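Side-chain contacts in Esterase/lipase (Uncultured bacterium, PDB 3K6K), which probably hydrolyses carboxylic ester bonds, as a bacterial relative of hormone-sensitive lipase built on the alpha/beta hydrolase fold: residues 58-63 against 102-107; 69-74 against 95-100; 80-85 against 139-144. All coordinates share one frame; numbering follows the deposited sequence.

From the N terminus, the chain enters the sheet through strand 59-65, turns back along strand 68-74, and runs through strand 82-86 into helix 96-110. That helix closes two loops. Interaction 1 brings it back to strand 59-65 and interaction 2 to strand 68-74, so interaction 2 is nested inside the loop of interaction 1; the hydrogen bond between Q73 and T103 couples them. Interaction 3 closes later, when helix 129-145 returns to strand 82-86, and its segments alternate along the chain with those of the other two. Together the contacts tie two helices to the first strands of one mixed sheet, of which 59-65 is one edge strand.

Interaction 1: 58-63 against 102-107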
ATOM      1  N   VAL A  58       6.384   4.992  30.543  1.00 23.66           N
ATOM      2  CA  VAL A  58       5.654   6.044  29.864  1.00 22.29           C
ATOM      3  C   VAL A  58       4.829   6.802  30.866  1.00 22.21           C
ATOM      4  O   VAL A  58       3.890   6.290  31.368  1.00 21.63           O
ATOM      5  CB  VAL A  58       4.769   5.569  28.656  1.00 20.62           C
ATOM      6  CG1 VAL A  58       3.988   6.659  28.154  1.00 18.50           C
ATOM      7  CG2 VAL A  58       5.572   5.065  27.563  1.00 19.72           C
ATOM      8  N   GLU A  59       5.193   8.043  31.111  1.00 22.46           N
ATOM      9  CA  GLU A  59       4.531   8.906  32.100  1.00 22.46           C
ATOM     10  C   GLU A  59       3.315   9.538  31.496  1.00 22.32           C
ATOM     11  O   GLU A  59       3.338  10.002  30.331  1.00 22.14           O
ATOM     12  CB  GLU A  59       5.500   9.943  32.700  1.00 21.78           C
ATOM     13  CG  GLU A  59       6.623   9.179  33.417  1.00 26.57           C
ATOM     14  CD  GLU A  59       7.712  10.025  34.093  1.00 31.82           C
ATOM     15  OE1 GLU A  59       8.335   9.454  35.014  1.00 35.09           O
ATOM     16  OE2 GLU A  59       7.956  11.213  33.749  1.00 31.86           O
ATOM     17  N   LEU A  60       2.242   9.541  32.281  1.00 21.73           N
ATOM     18  CA  LEU A  60       0.979  10.039  31.797  1.00 22.14           C
ATOM     19  C   LEU A  60       0.623  11.390  32.377  1.00 22.96           C
ATOM     20  O   LEU A  60       0.097  11.488  33.500  1.00 22.17           O
ATOM     21  CB  LEU A  60      -0.154   9.031  32.072  1.00 21.26           C
ATOM     22  CG  LEU A  60      -0.082   7.649  31.456  1.00 22.58           C
ATOM     23  CD1 LEU A  60      -1.222   6.693  31.924  1.00 21.06           C
ATOM     24  CD2 LEU A  60       0.009   7.767  29.908  1.00 22.17           C
ATOM     25  N   THR A  61       0.834  12.443  31.588  1.00 24.21           N
ATOM     26  CA  THR A  61       0.506  13.793  32.054  1.00 24.48           C
ATOM     27  C   THR A  61      -0.899  14.277  31.570  1.00 25.16           C
ATOM     28  O   THR A  61      -1.226  14.239  30.361  1.00 24.61           O
ATOM     29  CB  THR A  61       1.659  14.708  31.698  1.00 24.82           C
ATOM     30  OG1 THR A  61       2.876  14.149  32.218  1.00 25.59           O
ATOM     31  CG2 THR A  61       1.464  16.108  32.231  1.00 24.59           C
ATOM     32  N   LEU A  62      -1.758  14.685  32.495  1.00 25.85           N
ATOM     33  CA  LEU A  62      -3.122  15.127  32.092  1.00 28.11           C
ATOM     34  C   LEU A  62      -3.017  16.602  31.682  1.00 29.21           C
ATOM     35  O   LEU A  62      -2.644  17.446  32.495  1.00 30.99           O
ATOM     36  CB  LEU A  62      -4.178  14.938  33.208  1.00 28.01           C
ATOM     37  CG  LEU A  62      -4.137  13.905  34.385  1.00 29.29           C
ATOM     38  CD1 LEU A  62      -5.582  13.622  34.920  1.00 31.17           C
ATOM     39  CD2 LEU A  62      -3.452  12.559  34.127  1.00 29.68           C
ATOM     40  N   THR A  63      -3.259  16.936  30.421  1.00 29.17           N
ATOM     41  CA  THR A  63      -3.083  18.339  30.035  1.00 28.29           C
ATOM     42  C   THR A  63      -4.131  18.805  29.015  1.00 28.23           C
ATOM     43  O   THR A  63      -5.225  18.219  28.944  1.00 27.43           O
ATOM     44  CB  THR A  63      -1.593  18.689  29.669  1.00 27.46           C
ATOM     45  OG1 THR A  63      -1.527  20.047  29.243  1.00 28.18           O
ATOM     46  CG2 THR A  63      -1.030  17.809  28.549  1.00 28.39           C
ATOM     47  N   LEU A 102      -2.319   1.141  23.024  1.00 18.08           N
ATOM     48  CA  LEU A 102      -1.721   1.366  21.745  1.00 18.43           C
ATOM     49  C   LEU A 102      -0.705   2.551  21.804  1.00 19.52           C
ATOM     50  O   LEU A 102       0.449   2.380  21.390  1.00 20.33           O
ATOM     51  CB  LEU A 102      -2.815   1.568  20.714  1.00 17.07           C
ATOM     52  CG  LEU A 102      -2.421   1.989  19.283  1.00 19.31           C
ATOM     53  CD1 LEU A 102      -1.145   1.361  18.816  1.00 15.17           C
ATOM     54  CD2 LEU A 102      -3.537   1.624  18.316  1.00 19.35           C
ATOM     55  N   THR A 103      -1.128   3.712  22.348  1.00 19.04           N
ATOM     56  CA  THR A 103      -0.389   4.995  22.257  1.00 17.77           C
ATOM     57  C   THR A 103       0.849   5.090  23.117  1.00 18.76           C
ATOM     58  O   THR A 103       1.806   5.781  22.765  1.00 18.97           O
ATOM     59  CB  THR A 103      -1.283   6.226  22.542  1.00 17.61           C
ATOM     60  OG1 THR A 103      -1.755   6.213  23.903  1.00 16.94           O
ATOM     61  CG2 THR A 103      -2.459   6.257  21.589  1.00 15.14           C
ATOM     62  N   THR A 104       0.838   4.382  24.241  1.00 18.61           N
ATOM     63  CA  THR A 104       2.021   4.314  25.077  1.00 17.88           C
ATOM     64  C   THR A 104       3.101   3.557  24.362  1.00 18.56           C
ATOM     65  O   THR A 104       4.290   3.882  24.512  1.00 17.93           O
ATOM     66  CB  THR A 104       1.759   3.678  26.477  1.00 17.57           C
ATOM     67  OG1 THR A 104       1.131   2.404  26.310  1.00 15.75           O
ATOM     68  CG2 THR A 104       0.859   4.601  27.358  1.00 16.03           C
ATOM     69  N   GLN A 105       2.713   2.552  23.581  1.00 18.80           N
ATOM     70  CA  GLN A 105       3.712   1.866  22.725  1.00 18.94           C
ATOM     71  C   GLN A 105       4.208   2.828  21.642  1.00 18.95           C
ATOM     72  O   GLN A 105       5.409   2.957  21.435  1.00 19.97           O
ATOM     73  CB  GLN A 105       3.197   0.532  22.113  1.00 18.76           C
ATOM     74  CG  GLN A 105       2.834  -0.557  23.090  1.00 20.62           C
ATOM     75  CD  GLN A 105       4.048  -1.084  23.889  1.00 26.26           C
ATOM     76  OE1 GLN A 105       3.903  -1.784  24.936  1.00 27.58           O
ATOM     77  NE2 GLN A 105       5.239  -0.758  23.405  1.00 23.16           N
ATOM     78  N   LEU A 106       3.305   3.545  20.977  1.00 19.45           N
ATOM     79  CA  LEU A 106       3.758   4.508  19.961  1.00 19.84           C
ATOM     80  C   LEU A 106       4.794   5.446  20.615  1.00 21.46           C
ATOM     81  O   LEU A 106       5.858   5.693  20.044  1.00 21.57           O
ATOM     82  CB  LEU A 106       2.577   5.212  19.332  1.00 19.58           C
ATOM     83  CG  LEU A 106       1.632   4.318  18.537  1.00 19.89           C
ATOM     84  CD1 LEU A 106       0.342   5.070  18.147  1.00 14.76           C
ATOM     85  CD2 LEU A 106       2.357   3.758  17.308  1.00 16.79           C
ATOM     86  N   ALA A 107       4.495   5.973  21.809  1.00 21.76           N
ATOM     87  CA  ALA A 107       5.408   6.925  22.479  1.00 22.39           C
ATOM     88  C   ALA A 107       6.820   6.322  22.820  1.00 23.35           C
ATOM     89  O   ALA A 107       7.837   6.881  22.453  1.00 23.18           O
ATOM     90  CB  ALA A 107       4.731   7.517  23.731  1.00 21.55           C
TER
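V58 and L60 meet T104 in a small, mainly apolar contact at the border of the mixed sheet, where outermost strand 59-65 passes helix 96-110. The two segments bury 151 Å² between them, most of it at V58 and T104, whose CA atoms lie 6.3 Å apart. V58 divides its isopropyl group over the helix: CG1, turned anti to the backbone N (chi1 174°), lies 3.8 Å from T104 CG2, while CG2 approaches the main chain, 3.5 Å from T104 O. L60 adds a lighter touch from farther along the strand, its CD2 being 4.2 Å from T104 CG2. The T104 methyl is thus shared by V58 and L60.

The torsion of T104 separates its two branches. With chi1 at 53°, CG2 is presented to the strand and OG1 is placed between the backbone N and carbonyl carbon, where it hydrogen-bonds to L100 O one helical turn back and to A55 N. The hydroxyl of this buried residue is therefore satisfied by backbone partners, and its methyl does the packing. Backbone hydrogen bonds to strand 68-74, such as those of E59 with A74 and T61 with R72, fix the strand on its inner side. A helix packed over the antiparallel N-terminal edge of an otherwise largely parallel sheet is characteristic of the alpha/beta hydrolase fold.

Interaction 2: 69-74 against 95-100; sequences PCIRQA and SPSTHL
I71, the first residue of strand 69-74 to engage the start of helix 96-110, points its side chain at P96 and S97. Its CG1 branch reaches the helix: CD1 lies 3.6 Å from P96 CB and 3.8 Å from S97 OG. CG1 itself also packs on P96 CB, so the proline is met along the length of the branch and at its end. Because CG1 is anti to the carbonyl carbon (chi1 -61°) and chi2 is extended, the terminal methyl is carried out over the first turn. This apolar pair sits where the CA atoms of I71 and P96 are 6.3 Å apart.

Two residues on, Q73 points the same way and stretches its chain toward L100. The methyl CD2 of L100 lies against the whole amide, 3.6 Å from Q73 OE1, with CD and NE2 at similar range. The polar ends of this buried glutamine are nevertheless provided for. NE2 hydrogen-bonds to T103 OG1 on the next turn of the helix, and OE1 accepts from a water 3.2 Å away that also donates to P96 O at 2.6 Å. Held from both ends, the amide probably has little freedom to turn.

Behind P96 the helix start is secured by S95, the N-cap residue, whose OG accepts from T98 N at 3.2 Å in a nearly straight bond (173°); E46 of helix 38-49 is a further partner of that hydroxyl. The short strand and helix segments run roughly parallel, 28° apart, with axes 9.4 Å from each other. A capped helix running along a sheet strand in this way belongs to the layered architecture of the alpha/beta hydrolase fold.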
ATOM      1  N   PRO A  69      -8.834  18.697  26.086  1.00 25.15           N
ATOM      2  CA  PRO A  69      -8.165  17.840  27.081  1.00 25.62           C
ATOM      3  C   PRO A  69      -7.356  16.760  26.404  1.00 25.44           C
ATOM      4  O   PRO A  69      -7.776  16.224  25.376  1.00 24.00           O
ATOM      5  CB  PRO A  69      -9.343  17.190  27.868  1.00 25.81           C
ATOM      6  CG  PRO A  69     -10.474  18.096  27.647  1.00 26.63           C
ATOM      7  CD  PRO A  69     -10.299  18.608  26.198  1.00 25.36           C
ATOM      8  N   CYS A  70      -6.185  16.468  26.945  1.00 25.15           N
ATOM      9  CA  CYS A  70      -5.440  15.402  26.395  1.00 26.22           C
ATOM     10  C   CYS A  70      -4.582  14.729  27.419  1.00 24.93           C
ATOM     11  O   CYS A  70      -4.296  15.301  28.466  1.00 26.58           O
ATOM     12  CB  CYS A  70      -4.613  15.900  25.180  1.00 27.39           C
ATOM     13  SG  CYS A  70      -3.187  16.941  25.577  1.00 34.43           S
ATOM     14  N   ILE A  71      -4.180  13.503  27.129  1.00 24.13           N
ATOM     15  CA  ILE A  71      -3.192  12.840  27.930  1.00 24.25           C
ATOM     16  C   ILE A  71      -1.895  12.861  27.147  1.00 25.13           C
ATOM     17  O   ILE A  71      -1.799  12.259  26.074  1.00 26.88           O
ATOM     18  CB  ILE A  71      -3.584  11.386  28.272  1.00 24.58           C
ATOM     19  CG1 ILE A  71      -4.878  11.342  29.069  1.00 22.23           C
ATOM     20  CG2 ILE A  71      -2.425  10.645  28.982  1.00 19.46           C
ATOM     21  CD1 ILE A  71      -5.359   9.861  29.298  1.00 23.39           C
ATOM     22  N   ARG A  72      -0.909  13.571  27.683  1.00 25.09           N
ATOM     23  CA  ARG A  72       0.411  13.642  27.113  1.00 25.08           C
ATOM     24  C   ARG A  72       1.198  12.470  27.653  1.00 24.72           C
ATOM     25  O   ARG A  72       1.042  12.106  28.835  1.00 24.96           O
ATOM     26  CB  ARG A  72       1.052  14.970  27.508  1.00 25.93           C
ATOM     27  CG  ARG A  72       2.394  15.233  26.877  1.00 27.42           C
ATOM     28  CD  ARG A  72       2.976  16.611  27.205  1.00 32.74           C
ATOM     29  NE  ARG A  72       3.743  16.615  28.445  1.00 36.72           N
ATOM     30  CZ  ARG A  72       3.507  17.461  29.443  1.00 40.29           C
ATOM     31  NH1 ARG A  72       2.534  18.382  29.326  1.00 39.88           N
ATOM     32  NH2 ARG A  72       4.254  17.396  30.547  1.00 42.09           N
ATOM     33  N   GLN A  73       2.040  11.875  26.803  1.00 23.95           N
ATOM     34  CA  GLN A  73       2.646  10.577  27.078  1.00 22.87           C
ATOM     35  C   GLN A  73       4.052  10.568  26.521  1.00 24.44           C
ATOM     36  O   GLN A  73       4.287  10.951  25.340  1.00 24.14           O
ATOM     37  CB  GLN A  73       1.806   9.432  26.426  1.00 22.84           C
ATOM     38  CG  GLN A  73       0.298   9.563  26.607  1.00 18.78           C
ATOM     39  CD  GLN A  73      -0.580   8.484  25.952  1.00 18.48           C
ATOM     40  OE1 GLN A  73      -1.769   8.739  25.681  1.00 22.48           O
ATOM     41  NE2 GLN A  73      -0.049   7.289  25.755  1.00 11.69           N
ATOM     42  N   ALA A  74       4.985  10.130  27.349  1.00 24.49           N
ATOM     43  CA  ALA A  74       6.394  10.117  26.996  1.00 26.92           C
ATOM     44  C   ALA A  74       7.272   9.447  28.068  1.00 29.35           C
ATOM     45  O   ALA A  74       6.923   9.412  29.278  1.00 29.14           O
ATOM     46  CB  ALA A  74       6.870  11.517  26.779  1.00 26.83           C
ATOM     47  N   SER A  95     -11.427   7.017  24.022  1.00 16.23           N
ATOM     48  CA  SER A  95     -10.861   8.155  24.758  1.00 15.75           C
ATOM     49  C   SER A  95      -9.375   7.966  24.855  1.00 15.61           C
ATOM     50  O   SER A  95      -8.857   6.889  24.562  1.00 14.51           O
ATOM     51  CB  SER A  95     -11.447   8.176  26.170  1.00 16.68           C
ATOM     52  OG  SER A  95     -10.975   7.031  26.917  1.00 18.88           O
ATOM     53  N   PRO A  96      -8.659   9.000  25.289  1.00 16.55           N
ATOM     54  CA  PRO A  96      -7.242   8.746  25.426  1.00 16.33           C
ATOM     55  C   PRO A  96      -6.943   7.517  26.338  1.00 17.45           C
ATOM     56  O   PRO A  96      -6.041   6.706  26.031  1.00 17.41           O
ATOM     57  CB  PRO A  96      -6.745  10.057  25.989  1.00 15.67           C
ATOM     58  CG  PRO A  96      -7.614  11.068  25.331  1.00 16.17           C
ATOM     59  CD  PRO A  96      -8.972  10.451  25.307  1.00 15.83           C
ATOM     60  N   SER A  97      -7.749   7.333  27.385  1.00 18.02           N
ATOM     61  CA  SER A  97      -7.607   6.206  28.306  1.00 18.74           C
ATOM     62  C   SER A  97      -7.813   4.862  27.678  1.00 17.82           C
ATOM     63  O   SER A  97      -7.017   4.010  27.922  1.00 18.48           O
ATOM     64  CB  SER A  97      -8.528   6.316  29.536  1.00 18.92           C
ATOM     65  OG  SER A  97      -8.112   7.446  30.288  1.00 22.70           O
ATOM     66  N   THR A  98      -8.900   4.651  26.941  1.00 18.35           N
ATOM     67  CA  THR A  98      -9.101   3.376  26.248  1.00 18.45           C
ATOM     68  C   THR A  98      -7.967   2.977  25.297  1.00 17.92           C
ATOM     69  O   THR A  98      -7.902   1.817  24.935  1.00 17.78           O
ATOM     70  CB  THR A  98     -10.309   3.408  25.361  1.00 18.62           C
ATOM     71  OG1 THR A  98     -10.243   4.576  24.504  1.00 21.09           O
ATOM     72  CG2 THR A  98     -11.559   3.433  26.192  1.00 19.65           C
ATOM     73  N   HIS A  99      -7.118   3.924  24.865  1.00 16.64           N
ATOM     74  CA  HIS A  99      -6.126   3.633  23.799  1.00 16.52           C
ATOM     75  C   HIS A  99      -4.688   3.657  24.359  1.00 16.80           C
ATOM     76  O   HIS A  99      -3.683   3.403  23.647  1.00 12.85           O
ATOM     77  CB  HIS A  99      -6.332   4.547  22.586  1.00 16.12           C
ATOM     78  CG  HIS A  99      -7.530   4.174  21.773  1.00 17.32           C
ATOM     79  ND1 HIS A  99      -7.463   3.907  20.415  1.00 20.42           N
ATOM     80  CD2 HIS A  99      -8.809   3.921  22.142  1.00 18.15           C
ATOM     81  CE1 HIS A  99      -8.664   3.557  19.979  1.00 19.99           C
ATOM     82  NE2 HIS A  99      -9.500   3.568  21.007  1.00 19.05           N
ATOM     83  N   LEU A 100      -4.626   3.862  25.673  1.00 15.69           N
ATOM     84  CA  LEU A 100      -3.353   3.855  26.309  1.00 17.44           C
ATOM     85  C   LEU A 100      -2.549   2.727  25.846  1.00 17.12           C
ATOM     86  O   LEU A 100      -1.361   2.953  25.572  1.00 18.76           O
ATOM     87  CB  LEU A 100      -3.445   3.829  27.825  1.00 17.18           C
ATOM     88  CG  LEU A 100      -3.923   5.209  28.187  1.00 18.05           C
ATOM     89  CD1 LEU A 100      -4.384   5.203  29.633  1.00 20.46           C
ATOM     90  CD2 LEU A 100      -2.815   6.180  27.982  1.00 15.89           C
TER
HETATM   91  O   HOH W   1      -4.258   7.400  24.224  1.00 11.24           O

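Interaction 3: 80-85 against 139-144; sequences AAHILY and RALLKT
L141 of helix 129-145 inserts its forked end between H82 and L84, alternate residues that point to the same side of strand 82-86. One methyl serves each neighbour. CD2 goes to L84, 3.3 Å from its CB and 3.5 Å from its CD2, both tighter than usual for carbon pairs; CD1 lies 3.8 Å from H82 CB and reaches the near part of the imidazole obliquely. Placing CG anti to the backbone N (chi1 173°) extends the L141 side chain off the helix so that its two methyls can reach in between them. The L84 and L141 side chains run alongside each other, pointing opposite ways, whereas H82 is crossed at a slant. One turn farther along the helix, T144 CG2 makes a looser contact, 4.5 Å from H82 CE1.

Around this shell, W115 of the neighbouring strand 113-117 steadies the imidazole: its NE1 hydrogen-bonds with H82 ND1, the two rings meet at about 35°, and W115 also touches L141 and T144. On the other flank, strand 151-156 adds I151 against L141 and I153 against L84. Strand and helix run nearly antiparallel, at 167°, with axes 10.5 Å apart. Cutting L141 back to an alanine would probably open a gap between H82 and L84 and cost the helix most of its hold on this strand. Between these segments the attachment is essentially apolar, resting on the fit of one branched side chain, while the histidine's ND1 is satisfied by W115 within the sheet.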
ATOM      1  N   ALA A  80      12.633  15.258  20.586  1.00 32.61           N
ATOM      2  CA  ALA A  80      11.784  16.450  20.460  1.00 31.77           C
ATOM      3  C   ALA A  80      10.642  16.290  19.456  1.00 30.75           C
ATOM      4  O   ALA A  80       9.932  17.242  19.193  1.00 32.21           O
ATOM      5  CB  ALA A  80      12.612  17.664  20.119  1.00 32.48           C
ATOM      6  N   ALA A  81      10.457  15.092  18.923  1.00 28.73           N
ATOM      7  CA  ALA A  81       9.289  14.770  18.089  1.00 27.33           C
ATOM      8  C   ALA A  81       7.958  14.778  18.880  1.00 26.07           C
ATOM      9  O   ALA A  81       7.911  14.412  20.054  1.00 26.46           O
ATOM     10  CB  ALA A  81       9.508  13.425  17.419  1.00 26.90           C
ATOM     11  N   HIS A  82       6.886  15.207  18.247  1.00 24.65           N
ATOM     12  CA  HIS A  82       5.573  15.124  18.838  1.00 24.25           C
ATOM     13  C   HIS A  82       4.677  14.340  17.916  1.00 24.55           C
ATOM     14  O   HIS A  82       4.772  14.540  16.670  1.00 25.09           O
ATOM     15  CB  HIS A  82       5.006  16.525  19.011  1.00 25.04           C
ATOM     16  CG  HIS A  82       5.823  17.375  19.939  1.00 28.10           C
ATOM     17  ND1 HIS A  82       5.531  17.495  21.282  1.00 26.17           N
ATOM     18  CD2 HIS A  82       6.971  18.066  19.732  1.00 27.39           C
ATOM     19  CE1 HIS A  82       6.445  18.258  21.854  1.00 28.59           C
ATOM     20  NE2 HIS A  82       7.324  18.621  20.937  1.00 30.19           N
ATOM     21  N   ILE A  83       3.831  13.464  18.511  1.00 21.99           N
ATOM     22  CA  ILE A  83       2.789  12.745  17.822  1.00 19.88           C
ATOM     23  C   ILE A  83       1.443  13.274  18.341  1.00 19.90           C
ATOM     24  O   ILE A  83       1.160  13.243  19.542  1.00 19.95           O
ATOM     25  CB  ILE A  83       2.843  11.147  18.023  1.00 20.16           C
ATOM     26  CG1 ILE A  83       4.230  10.567  17.685  1.00 17.55           C
ATOM     27  CG2 ILE A  83       1.744  10.472  17.188  1.00 17.24           C
ATOM     28  CD1 ILE A  83       4.424   9.081  18.008  1.00 13.77           C
ATOM     29  N   LEU A  84       0.601  13.745  17.446  1.00 16.89           N
ATOM     30  CA  LEU A  84      -0.667  14.185  17.875  1.00 16.28           C
ATOM     31  C   LEU A  84      -1.628  13.054  17.493  1.00 15.89           C
ATOM     32  O   LEU A  84      -1.815  12.825  16.309  1.00 14.49           O
ATOM     33  CB  LEU A  84      -1.036  15.466  17.126  1.00 15.66           C
ATOM     34  CG  LEU A  84      -2.443  16.020  17.383  1.00 14.86           C
ATOM     35  CD1 LEU A  84      -2.677  16.082  18.931  1.00 10.15           C
ATOM     36  CD2 LEU A  84      -2.654  17.401  16.726  1.00 10.89           C
ATOM     37  N   TYR A  85      -2.211  12.375  18.497  1.00 15.93           N
ATOM     38  CA  TYR A  85      -3.006  11.150  18.293  1.00 16.86           C
ATOM     39  C   TYR A  85      -4.549  11.322  18.430  1.00 17.61           C
ATOM     40  O   TYR A  85      -5.029  11.875  19.422  1.00 18.62           O
ATOM     41  CB  TYR A  85      -2.510   9.988  19.192  1.00 17.29           C
ATOM     42  CG  TYR A  85      -3.057   8.650  18.736  1.00 18.72           C
ATOM     43  CD1 TYR A  85      -4.326   8.220  19.135  1.00 19.75           C
ATOM     44  CD2 TYR A  85      -2.305   7.818  17.871  1.00 20.49           C
ATOM     45  CE1 TYR A  85      -4.846   7.001  18.652  1.00 23.67           C
ATOM     46  CE2 TYR A  85      -2.796   6.623  17.398  1.00 20.46           C
ATOM     47  CZ  TYR A  85      -4.073   6.207  17.789  1.00 23.60           C
ATOM     48  OH  TYR A  85      -4.584   5.018  17.308  1.00 22.06           O
ATOM     49  N   ARG A 139      -3.019  23.444  15.867  1.00 24.72           N
ATOM     50  CA  ARG A 139      -2.612  24.859  15.928  1.00 27.49           C
ATOM     51  C   ARG A 139      -1.816  25.085  17.220  1.00 27.76           C
ATOM     52  O   ARG A 139      -0.657  25.570  17.205  1.00 28.65           O
ATOM     53  CB  ARG A 139      -3.855  25.748  15.864  1.00 27.94           C
ATOM     54  CG  ARG A 139      -3.635  27.239  15.586  1.00 32.76           C
ATOM     55  CD  ARG A 139      -5.030  27.917  15.347  1.00 36.92           C
ATOM     56  NE  ARG A 139      -5.018  28.869  14.221  1.00 44.14           N
ATOM     57  CZ  ARG A 139      -5.796  28.816  13.118  1.00 46.86           C
ATOM     58  NH1 ARG A 139      -6.706  27.847  12.905  1.00 46.22           N
ATOM     59  NH2 ARG A 139      -5.659  29.773  12.202  1.00 47.90           N
ATOM     60  N   ALA A 140      -2.388  24.630  18.328  1.00 27.50           N
ATOM     61  CA  ALA A 140      -1.730  24.783  19.606  1.00 27.68           C
ATOM     62  C   ALA A 140      -0.458  24.002  19.679  1.00 28.01           C
ATOM     63  O   ALA A 140       0.501  24.419  20.329  1.00 28.63           O
ATOM     64  CB  ALA A 140      -2.671  24.386  20.726  1.00 28.44           C
ATOM     65  N   LEU A 141      -0.427  22.851  19.024  1.00 27.72           N
ATOM     66  CA  LEU A 141       0.773  22.027  19.070  1.00 27.00           C
ATOM     67  C   LEU A 141       1.929  22.622  18.197  1.00 27.57           C
ATOM     68  O   LEU A 141       3.122  22.457  18.499  1.00 26.44           O
ATOM     69  CB  LEU A 141       0.368  20.562  18.711  1.00 26.25           C
ATOM     70  CG  LEU A 141       1.335  19.400  18.493  1.00 24.59           C
ATOM     71  CD1 LEU A 141       2.214  19.055  19.715  1.00 22.53           C
ATOM     72  CD2 LEU A 141       0.481  18.196  18.046  1.00 15.49           C
ATOM     73  N   LEU A 142       1.562  23.303  17.115  1.00 29.19           N
ATOM     74  CA  LEU A 142       2.553  24.015  16.283  1.00 31.60           C
ATOM     75  C   LEU A 142       3.441  24.956  17.117  1.00 32.89           C
ATOM     76  O   LEU A 142       4.676  24.902  17.006  1.00 33.81           O
ATOM     77  CB  LEU A 142       1.869  24.759  15.138  1.00 31.27           C
ATOM     78  CG  LEU A 142       1.411  23.874  13.975  1.00 32.14           C
ATOM     79  CD1 LEU A 142       0.433  24.579  13.072  1.00 30.50           C
ATOM     80  CD2 LEU A 142       2.595  23.439  13.177  1.00 32.26           C
ATOM     81  N   LYS A 143       2.816  25.769  17.981  1.00 35.04           N
ATOM     82  CA  LYS A 143       3.547  26.622  19.006  1.00 36.50           C
ATOM     83  C   LYS A 143       4.377  25.843  20.035  1.00 36.47           C
ATOM     84  O   LYS A 143       5.502  26.263  20.302  1.00 37.50           O
ATOM     85  CB  LYS A 143       2.633  27.606  19.769  1.00 37.03           C
ATOM     86  CG  LYS A 143       1.430  28.157  18.962  1.00 40.25           C
ATOM     87  CD  LYS A 143       0.836  29.413  19.592  1.00 43.96           C
ATOM     88  CE  LYS A 143      -0.236  30.035  18.672  1.00 45.09           C
ATOM     89  NZ  LYS A 143      -0.703  31.379  19.150  1.00 46.55           N
ATOM     90  N   THR A 144       3.840  24.756  20.628  1.00 35.83           N
ATOM     91  CA  THR A 144       4.591  23.952  21.615  1.00 34.94           C
ATOM     92  C   THR A 144       5.781  23.249  20.964  1.00 35.60           C
ATOM     93  O   THR A 144       6.881  23.256  21.524  1.00 34.47           O
ATOM     94  CB  THR A 144       3.737  22.888  22.364  1.00 35.16           C
ATOM     95  OG1 THR A 144       2.709  23.525  23.130  1.00 35.73           O
ATOM     96  CG2 THR A 144       4.615  22.052  23.330  1.00 33.01           C
TER